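PDB 3OP7: aminotransferase class I and II from Streptococcus suis 89/1591, which probably transfers amino groups between amino acids and oxo acids, using pyridoxal 5'-phosphate as its covalently bound cofactor. Local coordinates for residues G8-L13 against L333-R339; G26-S30 against V306-F310; Q325-H330 against K363-F367. One frame throughout, in Å; residues are numbered along the deposited sequence. Where two conformers were deposited one is given.

How the contacts relate
Contacts 1 and 2 bring N-terminal residues onto C-terminal ones; contact 3 joins two C-terminal helices. Contact 1 sets the N-terminal helix 8-16 against 333-339, and contact 2, nested within the loop that contact 1 closes, joins 26-30 to 306-310. Their centres lie about 14 Å apart, both reach the antiparallel sheet of strands 298-300, 309-313, 345-348 and 335-336, and Gly337 packs on Phe310. Contact 3 pairs helices 319-330 and 354-368; its segments alternate with those of contact 1, about 16 Å away between centres, where Leu334 meets Leu326 and Leu364. Contacts 2 and 3 do not touch. The arrangement is consistent with the small domain of fold type I enzymes, built from both chain ends.

Contact 1 of 3, residues G8-L13 against L333-R339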
loop_
_atom_site.group_PDB
_atom_site.type_symbol
_atom_site.label_atom_id
_atom_site.label_comp_id
_atom_site.label_asym_id
_atom_site.label_seq_id
_atom_site.Cartn_x
_atom_site.Cartn_y
_atom_site.Cartn_z
ATOM N N GLY A 8 -1.180 3.794 17.223
ATOM C CA GLY A 8 -0.549 3.817 18.517
ATOM C C GLY A 8 0.682 2.955 18.661
ATOM O O GLY A 8 1.690 3.415 19.196
ATOM N N VAL A 9 0.600 1.704 18.236
ATOM C CA VAL A 9 1.786 0.817 18.302
ATOM C C VAL A 9 2.914 1.401 17.451
ATOM O O VAL A 9 4.063 1.454 17.867
ATOM C CB VAL A 9 1.427 -0.570 17.853
ATOM C CG1 VAL A 9 2.711 -1.418 17.656
ATOM C CG2 VAL A 9 0.410 -1.184 18.850
ATOM N N GLU A 10 2.558 1.895 16.265
ATOM C CA GLU A 10 3.533 2.517 15.353
ATOM C C GLU A 10 4.317 3.699 15.964
ATOM O O GLU A 10 5.559 3.793 15.871
ATOM C CB GLU A 10 2.814 2.976 14.040
ATOM C CG GLU A 10 3.756 3.531 13.010
ATOM C CD GLU A 10 3.034 3.932 11.682
ATOM O OE1 GLU A 10 1.807 3.861 11.636
ATOM O OE2 GLU A 10 3.752 4.313 10.729
ATOM N N GLU A 11 3.600 4.615 16.608
ATOM C CA GLU A 11 4.217 5.785 17.191
ATOM C C GLU A 11 5.213 5.319 18.285
ATOM O O GLU A 11 6.336 5.814 18.380
ATOM C CB GLU A 11 3.129 6.695 17.786
ATOM C CG GLU A 11 3.641 8.090 18.242
ATOM C CD GLU A 11 4.239 8.106 19.661
ATOM O OE1 GLU A 11 3.880 7.220 20.479
ATOM O OE2 GLU A 11 5.090 9.001 19.958
ATOM N N TRP A 12 4.781 4.362 19.099
ATOM C CA TRP A 12 5.662 3.815 20.155
ATOM C C TRP A 12 6.935 3.224 19.544
ATOM O O TRP A 12 8.027 3.584 19.973
ATOM C CB TRP A 12 4.926 2.739 20.940
ATOM C CG TRP A 12 5.800 1.983 21.878
ATOM C CD1 TRP A 12 6.334 0.744 21.674
ATOM C CD2 TRP A 12 6.182 2.385 23.188
ATOM N NE1 TRP A 12 7.074 0.366 22.789
ATOM C CE2 TRP A 12 6.997 1.364 23.725
ATOM C CE3 TRP A 12 5.968 3.542 23.939
ATOM C CZ2 TRP A 12 7.567 1.458 25.007
ATOM C CZ3 TRP A 12 6.510 3.632 25.212
ATOM C CH2 TRP A 12 7.321 2.599 25.723
ATOM N N LEU A 13 6.772 2.339 18.559
ATOM C CA LEU A 13 7.919 1.726 17.876
ATOM C C LEU A 13 8.787 2.765 17.154
ATOM O O LEU A 13 10.028 2.700 17.245
ATOM C CB LEU A 13 7.502 0.612 16.930
ATOM C CG LEU A 13 6.807 -0.576 17.596
ATOM C CD1 LEU A 13 6.256 -1.582 16.619
ATOM C CD2 LEU A 13 7.762 -1.259 18.650
ATOM N N LEU A 333 12.544 -3.986 25.230
ATOM C CA LEU A 333 11.407 -3.301 24.597
ATOM C C LEU A 333 10.195 -4.202 24.574
ATOM O O LEU A 333 10.259 -5.336 24.084
ATOM C CB LEU A 333 11.744 -2.828 23.192
ATOM C CG LEU A 333 10.681 -1.925 22.512
ATOM C CD1 LEU A 333 10.617 -0.548 23.185
ATOM C CD2 LEU A 333 10.942 -1.801 21.021
ATOM N N LEU A 334 9.096 -3.668 25.127
ATOM C CA LEU A 334 7.770 -4.260 25.091
ATOM C C LEU A 334 6.866 -3.194 24.484
ATOM O O LEU A 334 7.330 -2.053 24.245
ATOM C CB LEU A 334 7.303 -4.555 26.536
ATOM C CG LEU A 334 8.035 -5.678 27.288
ATOM C CD1 LEU A 334 7.726 -5.621 28.783
ATOM C CD2 LEU A 334 7.597 -7.004 26.721
ATOM N N VAL A 335 5.592 -3.521 24.265
ATOM C CA VAL A 335 4.586 -2.499 23.915
ATOM C C VAL A 335 3.618 -2.382 25.092
ATOM O O VAL A 335 3.003 -3.374 25.477
ATOM C CB VAL A 335 3.849 -2.775 22.624
ATOM C CG1 VAL A 335 2.871 -1.569 22.301
ATOM C CG2 VAL A 335 4.871 -2.991 21.482
ATOM N N PRO A 336 3.515 -1.184 25.691
ATOM C CA PRO A 336 2.668 -1.100 26.885
ATOM C C PRO A 336 1.187 -1.137 26.557
ATOM O O PRO A 336 0.778 -0.695 25.457
ATOM C CB PRO A 336 3.027 0.265 27.486
ATOM C CG PRO A 336 3.477 1.084 26.339
ATOM C CD PRO A 336 4.157 0.107 25.390
ATOM N N GLY A 337 0.402 -1.638 27.518
ATOM C CA GLY A 337 -0.996 -1.959 27.297
ATOM C C GLY A 337 -1.915 -0.789 26.995
ATOM O O GLY A 337 -2.928 -0.979 26.337
ATOM N N ASN A 338 -1.570 0.401 27.478
ATOM C CA ASN A 338 -2.338 1.612 27.170
ATOM C C ASN A 338 -2.386 1.910 25.681
ATOM O O ASN A 338 -3.293 2.599 25.225
ATOM C CB ASN A 338 -1.767 2.822 27.917
ATOM C CG ASN A 338 -0.342 3.112 27.501
ATOM O OD1 ASN A 338 0.507 2.242 27.622
ATOM N ND2 ASN A 338 -0.082 4.310 26.988
ATOM N N ARG A 339 -1.424 1.401 24.910
ATOM C CA ARG A 339 -1.455 1.558 23.447
ATOM C C ARG A 339 -2.568 0.715 22.792
ATOM O O ARG A 339 -2.861 0.906 21.587
ATOM C CB ARG A 339 -0.096 1.219 22.822
ATOM C CG ARG A 339 1.086 2.074 23.315
ATOM C CD ARG A 339 0.870 3.534 22.978
ATOM N NE ARG A 339 1.896 4.478 23.425
ATOM C CZ ARG A 339 2.510 5.362 22.645
ATOM N NH1 ARG A 339 2.260 5.407 21.324
ATOM N NH2 ARG A 339 3.361 6.218 23.182
#
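Trp12 and Arg339 are brought together by two torsions: the indole CG stands anti to the backbone N (chi1 171°), which sends the ring toward 333-339, and the arginine chain bends at chi2 (-62°), which lays its guanidinium against the helix. There it meets Glu11 end-on, with both terminal nitrogens gripping a single carboxylate oxygen. Arg339 NH1 lies 2.6 Å from Glu11 OE1, and Arg339 NH2 lies 2.9 Å from the same Glu11 OE1. The two flat groups are nearly coplanar, and the shared oxygen stays close to the guanidinium plane. Arg339 NH1 also donates to Gly8 O at 3.0 Å, reaching this carbonyl from the face opposite to that used by Trp12 N in the helical bond. Trp12 CB covers one face of the guanidinium, while Arg339 NH2 sits in plane at the edge of the indole. A further partner of Arg339 is Glu320, which bonds its NE.

The indole is fixed at two more points. Trp12 NE1 donates to Leu334 O at 2.8 Å, in the carbonyl plane although the oxygen is tilted 30° from the plane of the ring. Pro336 CD rests over the face, 3.6 Å from the centroid of the Trp12 six-membered ring, in a CH-pi contact. Farther along the helix, Leu13 CD2 touches Leu333 CD2 at 4.0 Å. On the far side of the helix, Glu10 bonds Asp249 N of the second subunit. The arrangement is consistent with the small domain of fold type I aminotransferases, in which N-terminal residues pack with the C-terminal part.

Contact 2 of 3, residues G26-S30 against V306-F310; sequences GVSIS and VSTSF
Ser307 OG donates to Val27 O across a gap of 2.6 Å, and this short bond is the direct polar link between the two segments. The hydroxyl comes from above the carbonyl plane, 53° out of it, and not along a lone pair. It reaches that place because OG is set between the backbone N and the carbonyl carbon of its own residue (chi1 60°). Just beside it, Val27 CA makes a CA-H...O contact with Ser307 O at 3.4 Å. The apolar part is small: Val27 and Thr308 run alongside each other in one direction, with Val27 CG1 3.6 Å from Thr308 CB, and Ile29 CG1 covers Ser307 CB at 3.8 Å.

A water spans the pair, 2.8 Å from Ser28 O and 3.0 Å from Ser307 O; its two protons are shared among several acceptors, so neither bond need be permanent. The segment 26-30 is the irregular linker that follows the N-terminal strand 22-23, and 306-310 runs into a strand of the C-terminal domain sheet, as in other fold type I enzymes, where the N-terminal arm lies near the active site.

In the second shell, Tyr196 OH bonds Val27 O as well, so that one carbonyl holds two hydroxyls. Thr308 OG1 turns to Pro166 O. Ile29 O is held by Ser225 OG, three residues beyond Lys222, which carries the cofactor.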
loop_
_atom_site.group_PDB
_atom_site.type_symbol
_atom_site.label_atom_id
_atom_site.label_comp_id
_atom_site.label_asym_id
_atom_site.label_seq_id
_atom_site.Cartn_x
_atom_site.Cartn_y
_atom_site.Cartn_z
ATOM N N GLY A 26 8.229 -7.047 18.810
ATOM C CA GLY A 26 7.684 -7.551 17.523
ATOM C C GLY A 26 6.865 -8.810 17.779
ATOM O O GLY A 26 7.253 -9.644 18.601
ATOM N N VAL A 27 5.778 -8.973 17.037
ATOM C CA VAL A 27 4.860 -10.105 17.195
ATOM C C VAL A 27 4.822 -10.996 15.937
ATOM O O VAL A 27 3.817 -11.660 15.646
ATOM C CB VAL A 27 3.441 -9.618 17.570
ATOM C CG1 VAL A 27 3.401 -9.182 19.044
ATOM C CG2 VAL A 27 2.971 -8.501 16.610
ATOM N N SER A 28 5.968 -11.071 15.255
ATOM C CA SER A 28 6.126 -11.997 14.164
ATOM C C SER A 28 6.942 -13.217 14.629
ATOM O O SER A 28 7.240 -13.376 15.830
ATOM C CB SER A 28 6.779 -11.294 12.960
ATOM O OG SER A 28 6.456 -12.032 11.794
ATOM N N ILE A 29 7.234 -14.111 13.697
ATOM C CA ILE A 29 8.059 -15.311 14.000
ATOM C C ILE A 29 9.352 -15.109 13.214
ATOM O O ILE A 29 9.245 -14.813 12.002
ATOM C CB ILE A 29 7.371 -16.599 13.538
ATOM C CG1 ILE A 29 5.995 -16.779 14.239
ATOM C CG2 ILE A 29 8.338 -17.816 13.791
ATOM C CD1 ILE A 29 5.105 -17.974 13.711
ATOM N N SER A 30 10.510 -15.238 13.854
ATOM C CA SER A 30 11.856 -15.064 13.261
ATOM C C SER A 30 11.839 -15.189 11.746
ATOM O O SER A 30 11.592 -16.256 11.197
ATOM C CB SER A 30 12.843 -16.078 13.800
ATOM O OG SER A 30 12.973 -15.930 15.211
ATOM N N VAL A 306 0.107 -18.744 19.050
ATOM C CA VAL A 306 0.451 -17.731 18.066
ATOM C C VAL A 306 1.456 -16.782 18.703
ATOM O O VAL A 306 1.550 -16.686 19.922
ATOM C CB VAL A 306 -0.814 -16.963 17.527
ATOM C CG1 VAL A 306 -1.792 -17.941 16.817
ATOM C CG2 VAL A 306 -1.544 -16.222 18.633
ATOM N N SER A 307 2.154 -16.028 17.878
ATOM C CA SER A 307 3.321 -15.227 18.300
ATOM C C SER A 307 3.008 -13.869 18.968
ATOM O O SER A 307 3.821 -12.925 18.854
ATOM C CB SER A 307 4.228 -14.984 17.046
ATOM O OG SER A 307 3.578 -14.278 15.974
ATOM N N THR A 308 1.831 -13.711 19.600
ATOM C CA THR A 308 1.583 -12.508 20.402
ATOM C C THR A 308 1.021 -12.941 21.746
ATOM O O THR A 308 0.374 -13.984 21.871
ATOM C CB THR A 308 0.689 -11.459 19.714
ATOM O OG1 THR A 308 0.535 -10.287 20.563
ATOM C CG2 THR A 308 -0.685 -12.047 19.328
ATOM N N SER A 309 1.368 -12.197 22.786
ATOM C CA SER A 309 0.801 -12.440 24.101
ATOM C C SER A 309 0.604 -11.121 24.831
ATOM O O SER A 309 1.186 -10.085 24.476
ATOM C CB SER A 309 1.676 -13.388 24.977
ATOM O OG SER A 309 2.912 -12.779 25.314
ATOM N N PHE A 310 -0.225 -11.165 25.867
ATOM C CA PHE A 310 -0.659 -9.936 26.563
ATOM C C PHE A 310 -0.584 -10.298 28.025
ATOM O O PHE A 310 -1.433 -11.024 28.535
ATOM C CB PHE A 310 -2.058 -9.531 26.145
ATOM C CG PHE A 310 -2.368 -8.051 26.277
ATOM C CD1 PHE A 310 -1.490 -7.084 25.848
ATOM C CD2 PHE A 310 -3.574 -7.644 26.830
ATOM C CE1 PHE A 310 -1.815 -5.720 25.927
ATOM C CE2 PHE A 310 -3.894 -6.308 26.948
ATOM C CZ PHE A 310 -3.022 -5.337 26.465
HETATM O O HOH W 1 6.841 -12.811 18.500
#

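Contact 3 of 3, residues Q325-H330 against K363-F367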
loop_
_atom_site.group_PDB
_atom_site.type_symbol
_atom_site.label_atom_id
_atom_site.label_comp_id
_atom_site.label_asym_id
_atom_site.label_seq_id
_atom_site.Cartn_x
_atom_site.Cartn_y
_atom_site.Cartn_z
ATOM N N GLN A 325 10.769 2.999 31.504
ATOM C CA GLN A 325 11.801 2.754 32.507
ATOM C C GLN A 325 12.560 1.462 32.261
ATOM O O GLN A 325 13.779 1.443 32.368
ATOM C CB GLN A 325 11.189 2.709 33.892
ATOM C CG GLN A 325 10.741 4.044 34.398
ATOM C CD GLN A 325 10.297 3.973 35.860
ATOM O OE1 GLN A 325 9.407 4.718 36.287
ATOM N NE2 GLN A 325 10.900 3.059 36.622
ATOM N N LEU A 326 11.843 0.386 31.953
ATOM C CA LEU A 326 12.474 -0.897 31.605
ATOM C C LEU A 326 13.413 -0.737 30.401
ATOM O O LEU A 326 14.547 -1.255 30.382
ATOM C CB LEU A 326 11.401 -1.935 31.282
ATOM C CG LEU A 326 11.874 -3.272 30.715
ATOM C CD1 LEU A 326 12.589 -4.092 31.803
ATOM C CD2 LEU A 326 10.706 -4.005 30.075
ATOM N N LEU A 327 12.956 0.016 29.416
ATOM C CA LEU A 327 13.772 0.281 28.235
ATOM C C LEU A 327 15.039 1.064 28.611
ATOM O O LEU A 327 16.142 0.662 28.234
ATOM C CB LEU A 327 12.953 1.026 27.170
ATOM C CG LEU A 327 13.657 1.418 25.867
ATOM C CD1 LEU A 327 14.106 0.164 25.135
ATOM C CD2 LEU A 327 12.708 2.237 24.970
ATOM N N GLN A 328 14.898 2.156 29.363
ATOM C CA GLN A 328 16.023 3.025 29.725
ATOM C C GLN A 328 17.039 2.278 30.597
ATOM O O GLN A 328 18.254 2.392 30.417
ATOM C CB GLN A 328 15.514 4.266 30.480
ATOM C CG GLN A 328 14.684 5.249 29.635
ATOM C CD GLN A 328 13.918 6.258 30.485
ATOM O OE1 GLN A 328 14.116 6.353 31.696
ATOM N NE2 GLN A 328 13.036 7.016 29.845
ATOM N N GLU A 329 16.519 1.525 31.555
ATOM C CA GLU A 329 17.362 0.841 32.538
ATOM C C GLU A 329 17.962 -0.516 32.112
ATOM O O GLU A 329 19.045 -0.866 32.586
ATOM C CB GLU A 329 16.592 0.661 33.846
ATOM C CG GLU A 329 16.291 1.975 34.529
ATOM C CD GLU A 329 15.799 1.790 35.964
ATOM O OE1 GLU A 329 16.209 0.811 36.627
ATOM O OE2 GLU A 329 14.998 2.624 36.425
ATOM N N HIS A 330 17.255 -1.280 31.291
ATOM C CA HIS A 330 17.692 -2.638 30.896
ATOM C C HIS A 330 17.699 -2.924 29.418
ATOM O O HIS A 330 18.126 -4.011 28.992
ATOM C CB HIS A 330 16.834 -3.680 31.598
ATOM C CG HIS A 330 16.944 -3.606 33.082
ATOM N ND1 HIS A 330 18.101 -3.931 33.752
ATOM C CD2 HIS A 330 16.072 -3.176 34.022
ATOM C CE1 HIS A 330 17.923 -3.734 35.044
ATOM N NE2 HIS A 330 16.697 -3.284 35.235
ATOM N N LYS A 363 16.026 -10.051 32.246
ATOM C CA LYS A 363 16.135 -8.629 32.569
ATOM C C LYS A 363 14.814 -8.030 33.056
ATOM O O LYS A 363 14.816 -7.155 33.915
ATOM C CB LYS A 363 16.684 -7.827 31.385
ATOM C CG LYS A 363 18.172 -8.112 31.043
ATOM C CD LYS A 363 19.145 -7.544 32.092
ATOM C CE LYS A 363 20.570 -7.402 31.548
ATOM N NZ LYS A 363 21.589 -7.259 32.640
ATOM N N LEU A 364 13.698 -8.487 32.498
ATOM C CA LEU A 364 12.371 -8.079 32.971
ATOM C C LEU A 364 12.171 -8.509 34.420
ATOM O O LEU A 364 11.686 -7.724 35.241
ATOM C CB LEU A 364 11.274 -8.683 32.087
ATOM C CG LEU A 364 9.834 -8.306 32.423
ATOM C CD1 LEU A 364 9.668 -6.788 32.643
ATOM C CD2 LEU A 364 8.864 -8.819 31.336
ATOM N N SER A 365 12.567 -9.737 34.745
ATOM C CA SER A 365 12.495 -10.204 36.150
ATOM C C SER A 365 13.390 -9.387 37.095
ATOM O O SER A 365 13.018 -9.138 38.245
ATOM C CB SER A 365 12.854 -11.690 36.259
ATOM O OG SER A 365 11.837 -12.468 35.656
ATOM N N GLN A 366 14.560 -8.977 36.603
ATOM C CA GLN A 366 15.447 -8.077 37.363
ATOM C C GLN A 366 14.751 -6.757 37.695
ATOM O O GLN A 366 14.791 -6.288 38.832
ATOM C CB GLN A 366 16.723 -7.771 36.568
ATOM C CG GLN A 366 17.880 -8.773 36.707
ATOM C CD GLN A 366 19.078 -8.331 35.880
ATOM O OE1 GLN A 366 19.403 -7.142 35.855
ATOM N NE2 GLN A 366 19.727 -9.272 35.185
ATOM N N PHE A 367 14.114 -6.172 36.683
ATOM C CA PHE A 367 13.354 -4.946 36.842
ATOM C C PHE A 367 12.209 -5.153 37.840
ATOM O O PHE A 367 12.017 -4.340 38.744
ATOM C CB PHE A 367 12.818 -4.491 35.470
ATOM C CG PHE A 367 12.259 -3.106 35.468
ATOM C CD1 PHE A 367 13.032 -2.021 35.872
ATOM C CD2 PHE A 367 10.954 -2.874 35.052
ATOM C CE1 PHE A 367 12.504 -0.721 35.868
ATOM C CE2 PHE A 367 10.428 -1.588 35.052
ATOM C CZ PHE A 367 11.200 -0.512 35.451
#
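Phe367 packs as a knob into a hole formed by Gln325, Leu326, Glu329 and His330, the arrangement by which helices 319-330 and 354-368 cross in the C-terminal domain of this fold type I aminotransferase. Over these short segments the axes come within 10.6 Å, with 108° between their directions, a separation that leaves room for an aromatic ring between the helices, and one such ring fills much of the contact. The phenyl leaves its helix with CG anti to the backbone N (chi1 -168°), and this carries it straight into the gap.

Each wall of the hole meets the ring differently. Leu326 lies over one face, where its CB makes a CH-pi contact 4.2 Å from the centroid of the Phe367 ring, and Leu326 CD1 continues alongside to Phe367 CB at 3.7 Å. At the far end of the ring Gln325 CB closes on Phe367 CZ at 3.6 Å, its amide plane almost perpendicular to the phenyl. Glu329 stands at the ring edge, again with its flat group square to the phenyl.

The rings of His330 and Phe367 touch along their margins without stacking, Phe367 CD1 lying near the imidazole plane at its edge, with centroids 5.8 Å apart and planes at 71°. Lys363 O lies over one face of the imidazole, toward its rim, while the lysine's aliphatic chain runs past ND1. Beyond the segments, Phe322 and Phe371 both meet Phe367 edge-to-face, so the knob belongs to a wider aromatic cluster. Leu326 also packs on Val332 and Leu334, joining the helix pair to strand 332-333 and the residue that follows it. Leu326 CD2 and Leu364 CD1 touch at 3.9 Å, their side chains crossing at about a right angle.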